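Local coordinates for protein putative oxidoreductase (Salmonella enterica subsp. enterica serovar Typhimurium, PDB 3NX4) that binds NADP and probably reduces acryloyl-CoA with NADPH, as a member of the medium-chain dehydrogenase/reductase superfamily, at residues A[80-85]-A[116-121]; A[92-97]-A[102-107]; A[168-173]-A[279-284]. All blocks are in the same frame, centred on the assembly; numbering follows the deposited sequence.

In the fold
Following the chain from the N terminus, contact 1 (80-85 with 116-121) joins strand 82-86 of the GroES-like sheet to the start of helix 118-140, closing a loop of 30 residues. Contact 2 (92-97 with 102-107) is nested inside that loop, folding the segment after strand 82-86 back against strand 101-104; the two meet where Leu85 CD1 packs on Val104 CG1. Contact 3 (168-173 with 279-284) follows in series and spans the Rossmann-type part, from the end of helix 158-169 to helix 272-285. It reaches contact 1 through Trp279 and Val283, which pack on Leu84, Leu116 and Ala121, whereas contacts 2 and 3 do not touch.

Contact 1: A[80-85]-A[116-121]; sequences GQEVLL and LSSRNA
Glu82 folds back at its second torsion (chi2 -69°) and Ser118 sets OG anti to its own backbone N (chi1 -176°), two torsions that bring carboxylate and hydroxyl to two common waters. Strand 82-86 belongs to the GroES-like sheet of a medium-chain dehydrogenase/reductase, and here it faces the first turn of helix 118-140. The two polar groups do not bond directly: Glu82 OE1 is 4.1 Å from Ser118 OG, and the nearest approach of the two side chains is from OE1 of Glu82 to CB of Ser118, 3.9 Å. Water 2 donates to Glu82 OE1 over 2.7 Å and also hydrogen-bonds Ser118 OG, without a decided direction. Water 1 meets the same two side chains and lies 2.9 Å from the main-chain Val83 O. OE1 is thus within bonding distance of both waters, though water 1 cannot donate to every acceptor around it at once. The other carboxylate oxygen, OE2, is hydrogen-bonded by Thr68 OG1 on the adjacent strand 64-72. With both oxygens engaged, rotation of the carboxylate is probably restricted.

Deeper in, the contact turns apolar. CB of Ala121 comes from the helix to CD2 of Leu84 at 3.8 Å, a methyl-to-methyl touch that fits the close approach of the two backbones, 7.2 Å between Leu84 CA and Ala121 CA. Trp279 of helix 272-285 also lies against Leu84, so both helices reach this one side chain, Ala121 at CD2 and Trp279 at CD1.

The helix itself begins with a standard N-cap at Ser117, whose side chain points away from the strand and takes up an otherwise unused N-H of the first turn. The evidence is a nearly straight bond: Asn120 N donates to Ser117 OG at 2.9 Å, with an N-H...O angle of 160°.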
loop_
_atom_site.group_PDB
_atom_site.type_symbol
_atom_site.label_atom_id
_atom_site.label_comp_id
_atom_site.label_asym_id
_atom_site.label_seq_id
_atom_site.Cartn_x
_atom_site.Cartn_y
_atom_site.Cartn_z
ATOM N N GLY A 80 -36.630 21.993 -2.007
ATOM C CA GLY A 80 -36.849 21.547 -3.373
ATOM C C GLY A 80 -35.612 20.979 -4.058
ATOM O O GLY A 80 -35.704 20.381 -5.128
ATOM N N GLN A 81 -34.451 21.155 -3.438
ATOM C CA GLN A 81 -33.193 20.714 -4.033
ATOM C C GLN A 81 -33.031 19.192 -3.966
ATOM O O GLN A 81 -33.317 18.590 -2.933
ATOM C CB GLN A 81 -32.019 21.397 -3.320
ATOM C CG GLN A 81 -30.691 21.199 -4.002
ATOM C CD GLN A 81 -29.559 21.970 -3.342
ATOM O OE1 GLN A 81 -29.789 22.877 -2.545
ATOM N NE2 GLN A 81 -28.328 21.612 -3.682
ATOM N N GLU A 82 -32.581 18.580 -5.064
ATOM C CA GLU A 82 -32.240 17.156 -5.080
ATOM C C GLU A 82 -30.841 16.911 -4.504
ATOM O O GLU A 82 -29.871 17.550 -4.925
ATOM C CB GLU A 82 -32.305 16.593 -6.509
ATOM C CG GLU A 82 -33.691 16.652 -7.165
ATOM C CD GLU A 82 -34.691 15.697 -6.532
ATOM O OE1 GLU A 82 -34.368 14.496 -6.374
ATOM O OE2 GLU A 82 -35.805 16.149 -6.192
ATOM N N VAL A 83 -30.737 15.981 -3.555
ATOM C CA VAL A 83 -29.459 15.682 -2.901
ATOM C C VAL A 83 -29.247 14.187 -2.682
ATOM O O VAL A 83 -30.184 13.389 -2.757
ATOM C CB VAL A 83 -29.360 16.360 -1.516
ATOM C CG1 VAL A 83 -29.415 17.879 -1.655
ATOM C CG2 VAL A 83 -30.477 15.849 -0.603
ATOM N N LEU A 84 -28.002 13.806 -2.411
ATOM C CA LEU A 84 -27.715 12.430 -2.038
ATOM C C LEU A 84 -26.776 12.428 -0.846
ATOM O O LEU A 84 -26.144 13.432 -0.544
ATOM C CB LEU A 84 -27.114 11.649 -3.218
ATOM C CG LEU A 84 -25.724 12.030 -3.743
ATOM C CD1 LEU A 84 -24.621 11.537 -2.804
ATOM C CD2 LEU A 84 -25.526 11.418 -5.133
ATOM N N LEU A 85 -26.697 11.301 -0.157
ATOM C CA LEU A 85 -25.746 11.163 0.931
ATOM C C LEU A 85 -25.250 9.727 0.994
ATOM O O LEU A 85 -26.030 8.784 0.880
ATOM C CB LEU A 85 -26.375 11.567 2.270
ATOM C CG LEU A 85 -25.543 11.402 3.551
ATOM C CD1 LEU A 85 -25.971 12.427 4.627
ATOM C CD2 LEU A 85 -25.629 9.982 4.096
ATOM N N LEU A 116 -27.341 12.676 -13.321
ATOM C CA LEU A 116 -27.597 11.499 -12.492
ATOM C C LEU A 116 -28.979 11.565 -11.853
ATOM O O LEU A 116 -29.283 12.523 -11.141
ATOM C CB LEU A 116 -26.526 11.377 -11.403
ATOM C CG LEU A 116 -26.495 10.080 -10.596
ATOM C CD1 LEU A 116 -26.192 8.890 -11.511
ATOM C CD2 LEU A 116 -25.462 10.164 -9.467
ATOM N N SER A 117 -29.806 10.548 -12.094
ATOM C CA SER A 117 -31.126 10.495 -11.477
ATOM C C SER A 117 -30.991 10.114 -10.010
ATOM O O SER A 117 -30.037 9.469 -9.615
ATOM C CB SER A 117 -32.041 9.501 -12.199
ATOM O OG SER A 117 -31.732 8.161 -11.831
ATOM N N SER A 118 -31.956 10.526 -9.205
ATOM C CA SER A 118 -31.983 10.170 -7.793
ATOM C C SER A 118 -31.972 8.639 -7.626
ATOM O O SER A 118 -31.269 8.099 -6.766
ATOM C CB SER A 118 -33.232 10.795 -7.141
ATOM O OG SER A 118 -33.279 10.554 -5.748
ATOM N N ARG A 119 -32.735 7.939 -8.468
ATOM C CA ARG A 119 -32.796 6.479 -8.409
ATOM C C ARG A 119 -31.437 5.849 -8.734
ATOM O O ARG A 119 -30.971 4.934 -8.046
ATOM C CB ARG A 119 -33.894 5.934 -9.347
ATOM C CG ARG A 119 -34.082 4.410 -9.272
ATOM C CD ARG A 119 -35.187 3.933 -10.223
ATOM N NE ARG A 119 -35.492 2.516 -10.035
ATOM C CZ ARG A 119 -34.918 1.518 -10.711
ATOM N NH1 ARG A 119 -34.011 1.773 -11.643
ATOM N NH2 ARG A 119 -35.269 0.259 -10.468
ATOM N N ASN A 120 -30.791 6.349 -9.778
ATOM C CA ASN A 120 -29.481 5.823 -10.156
ATOM C C ASN A 120 -28.381 6.121 -9.146
ATOM O O ASN A 120 -27.434 5.343 -9.011
ATOM C CB ASN A 120 -29.088 6.284 -11.554
ATOM C CG ASN A 120 -29.860 5.543 -12.638
ATOM O OD1 ASN A 120 -30.460 4.504 -12.371
ATOM N ND2 ASN A 120 -29.850 6.071 -13.855
ATOM N N ALA A 121 -28.520 7.238 -8.434
ATOM C CA ALA A 121 -27.558 7.624 -7.411
ATOM C C ALA A 121 -27.487 6.553 -6.332
ATOM O O ALA A 121 -26.432 6.315 -5.744
ATOM C CB ALA A 121 -27.943 8.984 -6.793
HETATM O O HOH W 1 -31.952 13.091 -5.065
HETATM O O HOH W 2 -35.601 12.328 -5.406
#

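Contact 2: A[92-97]-A[102-107]; sequences ENHWGG and ARVKGD
His94 and Arg103 supply the direct hydrogen bond of this contact in the GroES-like domain. NE2 of His94 donates to the main-chain O of Arg103 over 2.7 Å, with an N-H...O angle of 167°. Because a carbonyl O can only accept, this bond puts a proton on NE2. The acceptor lies only 3° out of the imidazole plane and the donor lies in the carbonyl plane, consistent with a well-formed bond. With CG anti to the backbone N (chi1 -173°), the imidazole is extended from the loop to this strand carbonyl.

A second polar link runs through water 3. It accepts from Arg103 N at 2.9 Å and can donate to Trp95 O at 3.0 Å, an acceptor that competes with others for its protons.

Van der Waals contacts are few. Val104 CG1 approaches the imidazole obliquely, 4.0 Å from His94 NE2, the two side chains crossing at about a right angle. Further along, Ala102 CB rests 4.1 Å from Gly96 O.

Strand 101-104 is held on its other side by backbone bonds from Ala102 to Val32 and from Val104 to Val30 of strand 30-39, while Phe65 of strand 64-72 packs on Ala102 and Val104.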
loop_
_atom_site.group_PDB
_atom_site.type_symbol
_atom_site.label_atom_id
_atom_site.label_comp_id
_atom_site.label_asym_id
_atom_site.label_seq_id
_atom_site.Cartn_x
_atom_site.Cartn_y
_atom_site.Cartn_z
ATOM N N GLU A 92 -24.724 4.537 11.063
ATOM C CA GLU A 92 -23.861 3.873 12.043
ATOM C C GLU A 92 -23.941 4.504 13.433
ATOM O O GLU A 92 -24.074 3.812 14.436
ATOM C CB GLU A 92 -22.398 3.921 11.617
ATOM C CG GLU A 92 -22.093 3.235 10.310
ATOM C CD GLU A 92 -20.639 3.384 9.921
ATOM O OE1 GLU A 92 -20.348 4.187 9.016
ATOM O OE2 GLU A 92 -19.787 2.716 10.534
ATOM N N ASN A 93 -23.881 5.832 13.467
ATOM C CA ASN A 93 -24.004 6.595 14.699
ATOM C C ASN A 93 -25.044 7.703 14.571
ATOM O O ASN A 93 -25.299 8.438 15.516
ATOM C CB ASN A 93 -22.657 7.155 15.162
ATOM C CG ASN A 93 -21.955 7.954 14.088
ATOM O OD1 ASN A 93 -22.567 8.763 13.398
ATOM N ND2 ASN A 93 -20.657 7.734 13.949
ATOM N N HIS A 94 -25.625 7.831 13.388
ATOM C CA HIS A 94 -26.639 8.843 13.137
ATOM C C HIS A 94 -27.814 8.227 12.385
ATOM O O HIS A 94 -27.609 7.528 11.401
ATOM C CB HIS A 94 -26.022 9.981 12.328
ATOM C CG HIS A 94 -26.919 11.164 12.149
ATOM N ND1 HIS A 94 -26.868 12.267 12.972
ATOM C CD2 HIS A 94 -27.877 11.424 11.230
ATOM C CE1 HIS A 94 -27.760 13.154 12.572
ATOM N NE2 HIS A 94 -28.385 12.667 11.517
ATOM N N TRP A 95 -29.040 8.492 12.824
ATOM C CA TRP A 95 -30.204 7.949 12.131
ATOM C C TRP A 95 -30.096 8.175 10.629
ATOM O O TRP A 95 -29.812 9.287 10.175
ATOM C CB TRP A 95 -31.500 8.539 12.684
ATOM C CG TRP A 95 -31.924 7.906 13.979
ATOM C CD1 TRP A 95 -31.163 7.123 14.801
ATOM C CD2 TRP A 95 -33.219 7.987 14.588
ATOM N NE1 TRP A 95 -31.903 6.720 15.888
ATOM C CE2 TRP A 95 -33.168 7.236 15.778
ATOM C CE3 TRP A 95 -34.413 8.627 14.244
ATOM C CZ2 TRP A 95 -34.266 7.106 16.625
ATOM C CZ3 TRP A 95 -35.500 8.495 15.084
ATOM C CH2 TRP A 95 -35.421 7.739 16.259
ATOM N N GLY A 96 -30.333 7.114 9.865
ATOM C CA GLY A 96 -29.957 7.088 8.468
ATOM C C GLY A 96 -31.046 7.022 7.416
ATOM O O GLY A 96 -32.159 7.520 7.597
ATOM N N GLY A 97 -30.706 6.376 6.305
ATOM C CA GLY A 97 -31.438 6.547 5.067
ATOM C C GLY A 97 -32.601 5.614 4.836
ATOM O O GLY A 97 -33.396 5.833 3.918
ATOM N N ALA A 102 -34.948 12.102 6.674
ATOM C CA ALA A 102 -33.667 12.116 7.369
ATOM C C ALA A 102 -33.328 13.555 7.700
ATOM O O ALA A 102 -33.762 14.476 7.003
ATOM C CB ALA A 102 -32.560 11.485 6.507
ATOM N N ARG A 103 -32.579 13.749 8.778
ATOM C CA ARG A 103 -32.113 15.081 9.151
ATOM C C ARG A 103 -30.623 15.012 9.434
ATOM O O ARG A 103 -30.184 14.224 10.271
ATOM C CB ARG A 103 -32.870 15.607 10.372
ATOM C CG ARG A 103 -32.622 17.090 10.631
ATOM C CD ARG A 103 -33.383 17.595 11.877
ATOM N NE ARG A 103 -34.785 17.224 11.824
ATOM C CZ ARG A 103 -35.601 17.233 12.874
ATOM N NH1 ARG A 103 -35.145 17.596 14.064
ATOM N NH2 ARG A 103 -36.869 16.873 12.732
ATOM N N VAL A 104 -29.850 15.835 8.729
ATOM C CA VAL A 104 -28.399 15.706 8.719
ATOM C C VAL A 104 -27.704 17.049 8.595
ATOM O O VAL A 104 -28.338 18.076 8.352
ATOM C CB VAL A 104 -27.915 14.836 7.530
ATOM C CG1 VAL A 104 -28.462 13.420 7.639
ATOM C CG2 VAL A 104 -28.319 15.474 6.201
ATOM N N LYS A 105 -26.385 17.030 8.754
ATOM C CA LYS A 105 -25.582 18.230 8.590
ATOM C C LYS A 105 -25.391 18.489 7.112
ATOM O O LYS A 105 -25.174 17.560 6.344
ATOM C CB LYS A 105 -24.208 18.029 9.212
ATOM C CG LYS A 105 -24.203 17.736 10.694
ATOM C CD LYS A 105 -22.763 17.706 11.193
ATOM C CE LYS A 105 -22.674 17.293 12.653
ATOM N NZ LYS A 105 -21.254 17.149 13.095
ATOM N N GLY A 106 -25.433 19.755 6.716
ATOM C CA GLY A 106 -25.145 20.113 5.340
ATOM C C GLY A 106 -23.826 19.560 4.821
ATOM O O GLY A 106 -23.721 19.218 3.645
ATOM N N ASP A 107 -22.817 19.476 5.688
ATOM C CA ASP A 107 -21.500 18.974 5.293
ATOM C C ASP A 107 -21.526 17.541 4.724
ATOM O O ASP A 107 -20.621 17.149 3.991
ATOM C CB ASP A 107 -20.539 18.979 6.476
ATOM C CG ASP A 107 -19.967 20.350 6.781
ATOM O OD1 ASP A 107 -20.119 21.288 5.963
ATOM O OD2 ASP A 107 -19.338 20.461 7.851
HETATM O O HOH W 3 -32.048 11.294 10.275
#

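Contact 3: A[168-173]-A[279-284]; sequences HKLGYQ and WARLVK
Lys169 and Lys284 meet at the surface where two helices of the Rossmann-type domain come near each other. From CB, which already points toward helix 272-285, the Lys169 chain kinks at its second torsion (chi2 -90°) and then runs extended through CD and CE to NZ. CE is the first atom to touch, 3.9 Å from Lys284 O. The tip, NZ, lies at the same distance from that carbonyl O, but its salt bridge is to Asp285 OD1. NZ of Lys284 stands 4.2 Å from NZ of Lys169, a pairing of like charges that the Asp285 carboxylate probably eases.

Arg281 NE forms a salt bridge with OD2 of the same Asp285, so both carboxylate oxygens are engaged, and Arg281 NH1 pairs with Glu139. The guanidinium is thus held by two acids, and one edge of it, at NH2, also touches Leu170, with CD1 at 3.8 Å near the guanidinium plane and CD2 at 3.9 Å.

Leu170 comes just before the Schellman turn at Gly171 that ends helix 158-169. Helix 118-140 packs against both segments of the contact, Val135 on Leu170 and Met132 on Arg281.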
loop_
_atom_site.group_PDB
_atom_site.type_symbol
_atom_site.label_atom_id
_atom_site.label_comp_id
_atom_site.label_asym_id
_atom_site.label_seq_id
_atom_site.Cartn_x
_atom_site.Cartn_y
_atom_site.Cartn_z
ATOM N N HIS A 168 -14.247 -2.034 -17.310
ATOM C CA HIS A 168 -14.586 -2.410 -18.672
ATOM C C HIS A 168 -14.778 -1.171 -19.555
ATOM O O HIS A 168 -14.251 -1.094 -20.663
ATOM C CB HIS A 168 -15.855 -3.254 -18.695
ATOM C CG HIS A 168 -16.286 -3.632 -20.074
ATOM N ND1 HIS A 168 -15.532 -4.451 -20.889
ATOM C CD2 HIS A 168 -17.383 -3.293 -20.792
ATOM C CE1 HIS A 168 -16.150 -4.604 -22.046
ATOM N NE2 HIS A 168 -17.274 -3.912 -22.013
ATOM N N LYS A 169 -15.539 -0.205 -19.062
ATOM C CA LYS A 169 -15.791 1.025 -19.821
ATOM C C LYS A 169 -14.492 1.765 -20.099
ATOM O O LYS A 169 -14.305 2.317 -21.183
ATOM C CB LYS A 169 -16.742 1.954 -19.053
ATOM C CG LYS A 169 -17.201 3.160 -19.861
ATOM C CD LYS A 169 -16.233 4.339 -19.670
ATOM C CE LYS A 169 -16.782 5.630 -20.310
ATOM N NZ LYS A 169 -15.842 6.773 -20.104
ATOM N N LEU A 170 -13.602 1.777 -19.106
ATOM C CA LEU A 170 -12.353 2.510 -19.202
ATOM C C LEU A 170 -11.317 1.810 -20.078
ATOM O O LEU A 170 -10.233 2.338 -20.291
ATOM C CB LEU A 170 -11.773 2.789 -17.810
ATOM C CG LEU A 170 -12.660 3.792 -17.063
ATOM C CD1 LEU A 170 -12.409 3.766 -15.562
ATOM C CD2 LEU A 170 -12.528 5.234 -17.646
ATOM N N GLY A 171 -11.653 0.625 -20.580
ATOM C CA GLY A 171 -10.790 -0.068 -21.524
ATOM C C GLY A 171 -9.866 -1.144 -20.955
ATOM O O GLY A 171 -9.032 -1.680 -21.685
ATOM N N TYR A 172 -10.014 -1.492 -19.682
ATOM C CA TYR A 172 -9.148 -2.521 -19.095
ATOM C C TYR A 172 -9.562 -3.951 -19.468
ATOM O O TYR A 172 -10.729 -4.231 -19.700
ATOM C CB TYR A 172 -9.138 -2.423 -17.573
ATOM C CG TYR A 172 -8.490 -1.168 -17.031
ATOM C CD1 TYR A 172 -9.213 0.016 -16.928
ATOM C CD2 TYR A 172 -7.157 -1.171 -16.612
ATOM C CE1 TYR A 172 -8.624 1.189 -16.426
ATOM C CE2 TYR A 172 -6.556 -0.004 -16.103
ATOM C CZ TYR A 172 -7.297 1.170 -16.013
ATOM O OH TYR A 172 -6.715 2.337 -15.512
ATOM N N GLN A 173 -8.607 -4.866 -19.428
ATOM C CA GLN A 173 -8.918 -6.274 -19.485
ATOM C C GLN A 173 -9.167 -6.607 -18.017
ATOM O O GLN A 173 -8.341 -6.301 -17.188
ATOM C CB GLN A 173 -7.737 -7.070 -20.020
ATOM C CG GLN A 173 -7.523 -6.900 -21.500
ATOM C CD GLN A 173 -8.660 -7.465 -22.289
ATOM O OE1 GLN A 173 -9.095 -8.574 -22.040
ATOM N NE2 GLN A 173 -9.152 -6.706 -23.240
ATOM N N TRP A 279 -18.190 11.264 -7.771
ATOM C CA TRP A 279 -19.554 11.314 -8.309
ATOM C C TRP A 279 -19.559 11.780 -9.762
ATOM O O TRP A 279 -20.205 11.183 -10.611
ATOM C CB TRP A 279 -20.484 12.176 -7.430
ATOM C CG TRP A 279 -20.898 11.448 -6.193
ATOM C CD1 TRP A 279 -20.480 11.699 -4.916
ATOM C CD2 TRP A 279 -21.763 10.300 -6.118
ATOM N NE1 TRP A 279 -21.051 10.797 -4.049
ATOM C CE2 TRP A 279 -21.835 9.922 -4.761
ATOM C CE3 TRP A 279 -22.495 9.569 -7.064
ATOM C CZ2 TRP A 279 -22.612 8.850 -4.323
ATOM C CZ3 TRP A 279 -23.273 8.489 -6.626
ATOM C CH2 TRP A 279 -23.321 8.143 -5.267
ATOM N N ALA A 280 -18.814 12.839 -10.050
ATOM C CA ALA A 280 -18.689 13.302 -11.424
ATOM C C ALA A 280 -18.158 12.193 -12.351
ATOM O O ALA A 280 -18.633 12.044 -13.473
ATOM C CB ALA A 280 -17.795 14.533 -11.484
ATOM N N ARG A 281 -17.180 11.417 -11.885
ATOM C CA ARG A 281 -16.609 10.335 -12.708
ATOM C C ARG A 281 -17.622 9.208 -12.936
ATOM O O ARG A 281 -17.717 8.655 -14.034
ATOM C CB ARG A 281 -15.325 9.762 -12.081
ATOM C CG ARG A 281 -14.067 10.665 -12.217
ATOM C CD ARG A 281 -13.475 10.638 -13.623
ATOM N NE ARG A 281 -13.212 9.276 -14.111
ATOM C CZ ARG A 281 -12.085 8.598 -13.896
ATOM N NH1 ARG A 281 -11.101 9.154 -13.204
ATOM N NH2 ARG A 281 -11.937 7.363 -14.384
ATOM N N LEU A 282 -18.366 8.864 -11.892
ATOM C CA LEU A 282 -19.417 7.859 -12.007
ATOM C C LEU A 282 -20.440 8.230 -13.085
ATOM O O LEU A 282 -20.800 7.406 -13.922
ATOM C CB LEU A 282 -20.113 7.659 -10.656
ATOM C CG LEU A 282 -19.312 6.820 -9.648
ATOM C CD1 LEU A 282 -19.830 7.083 -8.248
ATOM C CD2 LEU A 282 -19.384 5.320 -9.993
ATOM N N VAL A 283 -20.904 9.471 -13.069
ATOM C CA VAL A 283 -21.876 9.889 -14.065
ATOM C C VAL A 283 -21.291 9.680 -15.458
ATOM O O VAL A 283 -21.982 9.264 -16.385
ATOM C CB VAL A 283 -22.298 11.353 -13.862
ATOM C CG1 VAL A 283 -23.168 11.817 -15.019
ATOM C CG2 VAL A 283 -23.035 11.495 -12.538
ATOM N N LYS A 284 -20.000 9.945 -15.593
ATOM C CA LYS A 284 -19.338 9.825 -16.883
ATOM C C LYS A 284 -19.035 8.378 -17.273
ATOM O O LYS A 284 -19.178 8.005 -18.437
ATOM C CB LYS A 284 -18.049 10.657 -16.889
ATOM C CG LYS A 284 -17.252 10.572 -18.179
ATOM C CD LYS A 284 -15.997 11.440 -18.118
ATOM C CE LYS A 284 -14.987 10.925 -17.087
ATOM N NZ LYS A 284 -14.220 9.719 -17.537
#